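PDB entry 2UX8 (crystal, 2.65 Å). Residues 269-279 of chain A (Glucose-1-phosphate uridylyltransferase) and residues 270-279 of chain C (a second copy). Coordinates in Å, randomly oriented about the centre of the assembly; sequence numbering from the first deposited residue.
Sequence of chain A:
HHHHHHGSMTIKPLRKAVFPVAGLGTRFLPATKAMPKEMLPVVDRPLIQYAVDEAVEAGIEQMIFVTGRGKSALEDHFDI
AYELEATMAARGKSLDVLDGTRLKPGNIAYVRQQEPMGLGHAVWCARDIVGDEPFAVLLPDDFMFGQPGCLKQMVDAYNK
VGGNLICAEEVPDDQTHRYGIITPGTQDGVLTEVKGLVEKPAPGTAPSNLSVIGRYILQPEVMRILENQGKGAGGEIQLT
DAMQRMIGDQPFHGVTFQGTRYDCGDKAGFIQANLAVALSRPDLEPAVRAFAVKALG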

ATOM      1  N   GLY A 269       3.861  -9.453  28.971  1.00 46.68           N
ATOM      2  CA  GLY A 269       2.410  -9.399  29.019  1.00 45.96           C
ATOM      3  C   GLY A 269       1.750  -9.974  27.777  1.00 46.37           C
ATOM      4  O   GLY A 269       0.761 -10.716  27.866  1.00 46.26           O
ATOM      5  N   PHE A 270       2.299  -9.624  26.615  1.00 40.83           N
ATOM      6  CA  PHE A 270       1.786 -10.110  25.339  1.00 39.79           C
ATOM      7  C   PHE A 270       1.772 -11.636  25.359  1.00 39.59           C
ATOM      8  O   PHE A 270       0.767 -12.254  25.037  1.00 40.45           O
ATOM      9  N   ILE A 271       2.883 -12.244  25.752  1.00 34.89           N
ATOM     10  CA  ILE A 271       2.963 -13.701  25.815  1.00 34.56           C
ATOM     11  C   ILE A 271       1.977 -14.281  26.830  1.00 34.64           C
ATOM     12  O   ILE A 271       1.291 -15.262  26.547  1.00 35.14           O
ATOM     13  N   GLN A 272       1.894 -13.668  28.003  1.00 35.49           N
ATOM     14  CA  GLN A 272       0.975 -14.138  29.025  1.00 35.26           C
ATOM     15  C   GLN A 272      -0.456 -14.115  28.488  1.00 35.68           C
ATOM     16  O   GLN A 272      -1.219 -15.069  28.656  1.00 35.67           O
ATOM     17  N   ALA A 273      -0.812 -13.027  27.815  1.00 40.05           N
ATOM     18  CA  ALA A 273      -2.156 -12.884  27.263  1.00 40.13           C
ATOM     19  C   ALA A 273      -2.470 -14.006  26.290  1.00 40.57           C
ATOM     20  O   ALA A 273      -3.553 -14.590  26.321  1.00 40.21           O
ATOM     21  N   ASN A 274      -1.517 -14.298  25.415  1.00 36.33           N
ATOM     22  CA  ASN A 274      -1.700 -15.355  24.434  1.00 37.20           C
ATOM     23  C   ASN A 274      -1.886 -16.724  25.087  1.00 38.09           C
ATOM     24  O   ASN A 274      -2.682 -17.542  24.624  1.00 38.04           O
ATOM     25  N   LEU A 275      -1.158 -16.963  26.169  1.00 38.54           N
ATOM     26  CA  LEU A 275      -1.246 -18.224  26.884  1.00 40.03           C
ATOM     27  C   LEU A 275      -2.591 -18.354  27.596  1.00 40.42           C
ATOM     28  O   LEU A 275      -3.222 -19.412  27.576  1.00 40.72           O
ATOM     29  N   ALA A 276      -3.021 -17.269  28.230  1.00 51.66           N
ATOM     30  CA  ALA A 276      -4.289 -17.248  28.952  1.00 51.74           C
ATOM     31  C   ALA A 276      -5.467 -17.547  28.026  1.00 51.88           C
ATOM     32  O   ALA A 276      -6.309 -18.388  28.323  1.00 52.36           O
ATOM     33  N   VAL A 277      -5.526 -16.846  26.902  1.00 40.85           N
ATOM     34  CA  VAL A 277      -6.599 -17.044  25.941  1.00 40.32           C
ATOM     35  C   VAL A 277      -6.560 -18.450  25.363  1.00 40.34           C
ATOM     36  O   VAL A 277      -7.594 -19.083  25.194  1.00 40.20           O
ATOM     37  N   ALA A 278      -5.363 -18.928  25.042  1.00 41.83           N
ATOM     38  CA  ALA A 278      -5.213 -20.264  24.475  1.00 42.19           C
ATOM     39  C   ALA A 278      -5.756 -21.329  25.414  1.00 43.00           C
ATOM     40  O   ALA A 278      -6.395 -22.282  24.975  1.00 42.96           O
ATOM     41  N   LEU A 279      -5.502 -21.162  26.710  1.00 44.44           N
ATOM     42  CA  LEU A 279      -5.961 -22.118  27.703  1.00 44.87           C
ATOM     43  C   LEU A 279      -7.463 -22.058  27.878  1.00 45.47           C
ATOM     44  O   LEU A 279      -8.058 -22.973  28.438  1.00 45.82           O
TER
ATOM     45  N   PHE C 270       1.742 -22.354  16.919  1.00 40.96           N
ATOM     46  CA  PHE C 270       2.081 -20.949  16.993  1.00 40.63           C
ATOM     47  C   PHE C 270       2.256 -20.536  18.450  1.00 41.08           C
ATOM     48  O   PHE C 270       3.247 -19.898  18.817  1.00 41.37           O
ATOM     49  N   ILE C 271       1.292 -20.909  19.282  1.00 32.96           N
ATOM     50  CA  ILE C 271       1.351 -20.568  20.693  1.00 33.23           C
ATOM     51  C   ILE C 271       2.506 -21.265  21.413  1.00 33.22           C
ATOM     52  O   ILE C 271       3.208 -20.653  22.223  1.00 33.79           O
ATOM     53  N   GLN C 272       2.713 -22.538  21.097  1.00 36.85           N
ATOM     54  CA  GLN C 272       3.791 -23.285  21.713  1.00 35.03           C
ATOM     55  C   GLN C 272       5.133 -22.666  21.363  1.00 34.28           C
ATOM     56  O   GLN C 272       6.003 -22.553  22.218  1.00 33.63           O
ATOM     57  N   ALA C 273       5.300 -22.252  20.113  1.00 30.66           N
ATOM     58  CA  ALA C 273       6.556 -21.632  19.705  1.00 30.44           C
ATOM     59  C   ALA C 273       6.824 -20.370  20.519  1.00 30.72           C
ATOM     60  O   ALA C 273       7.940 -20.169  21.009  1.00 30.58           O
ATOM     61  N   ASN C 274       5.801 -19.526  20.659  1.00 30.05           N
ATOM     62  CA  ASN C 274       5.906 -18.280  21.417  1.00 30.07           C
ATOM     63  C   ASN C 274       6.351 -18.545  22.846  1.00 30.96           C
ATOM     64  O   ASN C 274       7.182 -17.831  23.400  1.00 31.27           O
ATOM     65  N   LEU C 275       5.779 -19.574  23.444  1.00 30.29           N
ATOM     66  CA  LEU C 275       6.107 -19.927  24.807  1.00 31.00           C
ATOM     67  C   LEU C 275       7.555 -20.401  24.929  1.00 31.41           C
ATOM     68  O   LEU C 275       8.298 -19.981  25.828  1.00 31.52           O
ATOM     69  N   ALA C 276       7.942 -21.285  24.015  1.00 32.42           N
ATOM     70  CA  ALA C 276       9.282 -21.839  23.999  1.00 32.57           C
ATOM     71  C   ALA C 276      10.330 -20.752  23.914  1.00 33.02           C
ATOM     72  O   ALA C 276      11.272 -20.723  24.696  1.00 33.64           O
ATOM     73  N   VAL C 277      10.169 -19.856  22.953  1.00 37.96           N
ATOM     74  CA  VAL C 277      11.126 -18.774  22.769  1.00 37.78           C
ATOM     75  C   VAL C 277      11.138 -17.821  23.956  1.00 37.40           C
ATOM     76  O   VAL C 277      12.191 -17.365  24.371  1.00 37.88           O
ATOM     77  N   ALA C 278       9.971 -17.522  24.508  1.00 29.56           N
ATOM     78  CA  ALA C 278       9.907 -16.624  25.653  1.00 28.87           C
ATOM     79  C   ALA C 278      10.624 -17.256  26.849  1.00 29.05           C
ATOM     80  O   ALA C 278      11.269 -16.554  27.614  1.00 28.53           O
ATOM     81  N   LEU C 279      10.524 -18.574  27.013  1.00 39.15           N
ATOM     82  CA  LEU C 279      11.198 -19.228  28.138  1.00 40.60           C
ATOM     83  C   LEU C 279      12.711 -19.191  27.978  1.00 42.17           C
ATOM     84  O   LEU C 279      13.449 -19.329  28.953  1.00 42.76           O
TER

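How do the two helices meet, and what happens where chain A enters the contact? They run in roughly opposite directions, at 142° between their N-to-C directions, and their axes come no closer than 10.2 Å, so the gap is bridged by side chains. A:Gly269 lies out of reach. A:Phe270 sends its CA-to-CB bond sideways, but with chi1 t (172°) and chi2 at 69° the ring ends nearer chain C, where its CE2 lies 4.3 Å from OD1 of C:Asn274. The ring meets that oxygen obliquely, in a loose contact rather than a stack.

Which residue makes the tight apolar contact with C:Ala278? A:Ile271 points toward chain C, and its m, t rotamer (chi1 -69°, chi2 160°) extends CD1 along the gap to CB of C:Ala278, 3.2 Å away. CD1 of A:Ile271 also lies 4.5 Å from the carbonyl O of C:Asn274. A:Ile271 and C:Ile271 each have 71 Å² covered, the largest share on either helix. A:Gln272 and A:Ala273 are out of reach of chain C.

What does a buried asparagine do in so apolar a contact? A:Asn274 points its CA-to-CB bond toward chain C, yet its ND2 turns back to its own helix. Its chi1 of -93° falls between wells, and ND2 donates to O of A:Phe270 at 3.1 Å, one turn earlier; ND2 also has a partner elsewhere in the structure. C:Asn274 repeats the fold-back, with its ND2 2.9 Å from O of C:Phe270. Each ND2 bonds to O of the Phe270 in its own helix, and no hydrogen bond crosses between the stretches. The backbone O of A:Asn274, which accepts from N of A:Ala278, lies 4.3 Å from CD1 of C:Ile271.

How does the contact close toward the end of the chain A stretch? A:Leu275 starts sideways, but its t, p rotamer brings its CD1 to 4.8 Å from CD2 of C:Leu275, giving it some covered surface without close contact. A:Ala276 is out of reach, and A:Val277 is sideways with chi1 t, its CB staying 6.8 Å from CD1 of C:Ile271. A:Ala278 points toward chain C and places CB 3.3 Å from CD1 of C:Ile271, itself in an m, t rotamer. This mirrors the first isoleucine-alanine pair, so the two copies exchange equivalent contacts. A:Leu279 does not reach across. Altogether 399 Å² is buried, counting both sides.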

ATOM      1  CB  PHE A 270       2.658  -9.590  24.187  1.00 28.78           C
ATOM      2  CG  PHE A 270       2.328 -10.186  22.840  1.00 29.41           C
ATOM      3  CD1 PHE A 270       1.132  -9.885  22.193  1.00 28.53           C
ATOM      4  CD2 PHE A 270       3.216 -11.065  22.215  1.00 29.41           C
ATOM      5  CE1 PHE A 270       0.828 -10.455  20.939  1.00 27.61           C
ATOM      6  CE2 PHE A 270       2.912 -11.637  20.964  1.00 27.33           C
ATOM      7  CZ  PHE A 270       1.722 -11.329  20.331  1.00 25.31           C
ATOM      8  CB  ILE A 271       4.419 -14.148  26.130  1.00 26.08           C
ATOM      9  CG1 ILE A 271       5.278 -13.834  24.912  1.00 27.10           C
ATOM     10  CG2 ILE A 271       4.502 -15.646  26.459  1.00 23.37           C
ATOM     11  CD1 ILE A 271       6.723 -13.757  25.215  1.00 32.96           C
ATOM     12  CB  GLN A 272       1.106 -13.259  30.267  1.00 34.81           C
ATOM     13  CG  GLN A 272       2.415 -13.472  31.009  1.00 36.77           C
ATOM     14  CD  GLN A 272       2.694 -12.411  32.060  1.00 38.04           C
ATOM     15  OE1 GLN A 272       1.798 -12.004  32.793  1.00 40.84           O
ATOM     16  NE2 GLN A 272       3.949 -11.974  32.149  1.00 37.02           N
ATOM     17  CB  ALA A 273      -2.291 -11.549  26.569  1.00 34.55           C
ATOM     18  CB  ASN A 274      -0.514 -15.376  23.479  1.00 31.90           C
ATOM     19  CG  ASN A 274      -0.759 -14.543  22.248  1.00 32.17           C
ATOM     20  OD1 ASN A 274      -1.354 -15.015  21.285  1.00 31.91           O
ATOM     21  ND2 ASN A 274      -0.320 -13.288  22.276  1.00 34.60           N
ATOM     22  CB  LEU A 275      -0.115 -18.310  27.904  1.00 60.84           C
ATOM     23  CG  LEU A 275      -0.157 -19.555  28.778  1.00 63.35           C
ATOM     24  CD1 LEU A 275       0.003 -20.792  27.904  1.00 64.88           C
ATOM     25  CD2 LEU A 275       0.940 -19.471  29.821  1.00 65.33           C
ATOM     26  CB  ALA A 276      -4.480 -15.890  29.614  1.00 53.43           C
ATOM     27  CB  VAL A 277      -6.501 -16.057  24.761  1.00 36.59           C
ATOM     28  CG1 VAL A 277      -7.650 -16.291  23.809  1.00 35.47           C
ATOM     29  CG2 VAL A 277      -6.511 -14.626  25.267  1.00 36.78           C
ATOM     30  CB  ALA A 278      -3.760 -20.547  24.174  1.00 12.00           C
ATOM     31  CB  LEU A 279      -5.275 -21.865  29.050  1.00 33.35           C
ATOM     32  CG  LEU A 279      -3.794 -22.228  29.143  1.00 32.97           C
ATOM     33  CD1 LEU A 279      -3.247 -21.890  30.517  1.00 33.88           C
ATOM     34  CD2 LEU A 279      -3.629 -23.701  28.874  1.00 33.57           C
TER
ATOM     35  CB  PHE C 270       0.974 -20.122  16.344  1.00 28.24           C
ATOM     36  CG  PHE C 270       1.180 -18.655  16.473  1.00 27.05           C
ATOM     37  CD1 PHE C 270       2.179 -18.013  15.746  1.00 25.67           C
ATOM     38  CD2 PHE C 270       0.422 -17.915  17.372  1.00 26.49           C
ATOM     39  CE1 PHE C 270       2.421 -16.648  15.919  1.00 23.73           C
ATOM     40  CE2 PHE C 270       0.654 -16.548  17.554  1.00 25.59           C
ATOM     41  CZ  PHE C 270       1.656 -15.915  16.828  1.00 24.39           C
ATOM     42  CB  ILE C 271      -0.001 -20.870  21.368  1.00 38.21           C
ATOM     43  CG1 ILE C 271      -0.964 -19.719  21.064  1.00 38.94           C
ATOM     44  CG2 ILE C 271       0.169 -21.039  22.873  1.00 39.16           C
ATOM     45  CD1 ILE C 271      -2.414 -20.083  21.164  1.00 42.16           C
ATOM     46  CB  GLN C 272       3.729 -24.748  21.281  1.00 35.76           C
ATOM     47  CG  GLN C 272       2.648 -25.522  21.994  1.00 33.72           C
ATOM     48  CD  GLN C 272       2.347 -26.842  21.329  1.00 36.70           C
ATOM     49  OE1 GLN C 272       3.221 -27.451  20.719  1.00 41.44           O
ATOM     50  NE2 GLN C 272       1.107 -27.300  21.449  1.00 39.19           N
ATOM     51  CB  ALA C 273       6.530 -21.292  18.221  1.00  8.38           C
ATOM     52  CB  ASN C 274       4.552 -17.569  21.447  1.00 27.28           C
ATOM     53  CG  ASN C 274       4.375 -16.593  20.300  1.00 26.92           C
ATOM     54  OD1 ASN C 274       4.781 -15.437  20.399  1.00 26.88           O
ATOM     55  ND2 ASN C 274       3.772 -17.056  19.201  1.00 21.87           N
ATOM     56  CB  LEU C 275       5.159 -21.022  25.282  1.00 39.27           C
ATOM     57  CG  LEU C 275       5.465 -21.606  26.650  1.00 39.51           C
ATOM     58  CD1 LEU C 275       5.531 -20.487  27.674  1.00 41.18           C
ATOM     59  CD2 LEU C 275       4.397 -22.621  27.002  1.00 41.64           C
ATOM     60  CB  ALA C 276       9.436 -22.796  22.826  1.00 26.90           C
ATOM     61  CB  VAL C 277      10.824 -17.995  21.466  1.00 45.17           C
ATOM     62  CG1 VAL C 277      11.819 -16.855  21.273  1.00 44.60           C
ATOM     63  CG2 VAL C 277      10.881 -18.951  20.285  1.00 44.28           C
ATOM     64  CB  ALA C 278       8.454 -16.302  26.000  1.00 15.13           C
ATOM     65  CB  LEU C 279      10.760 -20.682  28.281  1.00 26.77           C
ATOM     66  CG  LEU C 279       9.352 -20.869  28.821  1.00 26.81           C
ATOM     67  CD1 LEU C 279       9.051 -22.354  28.894  1.00 24.80           C
ATOM     68  CD2 LEU C 279       9.230 -20.210  30.193  1.00 25.50           C
TER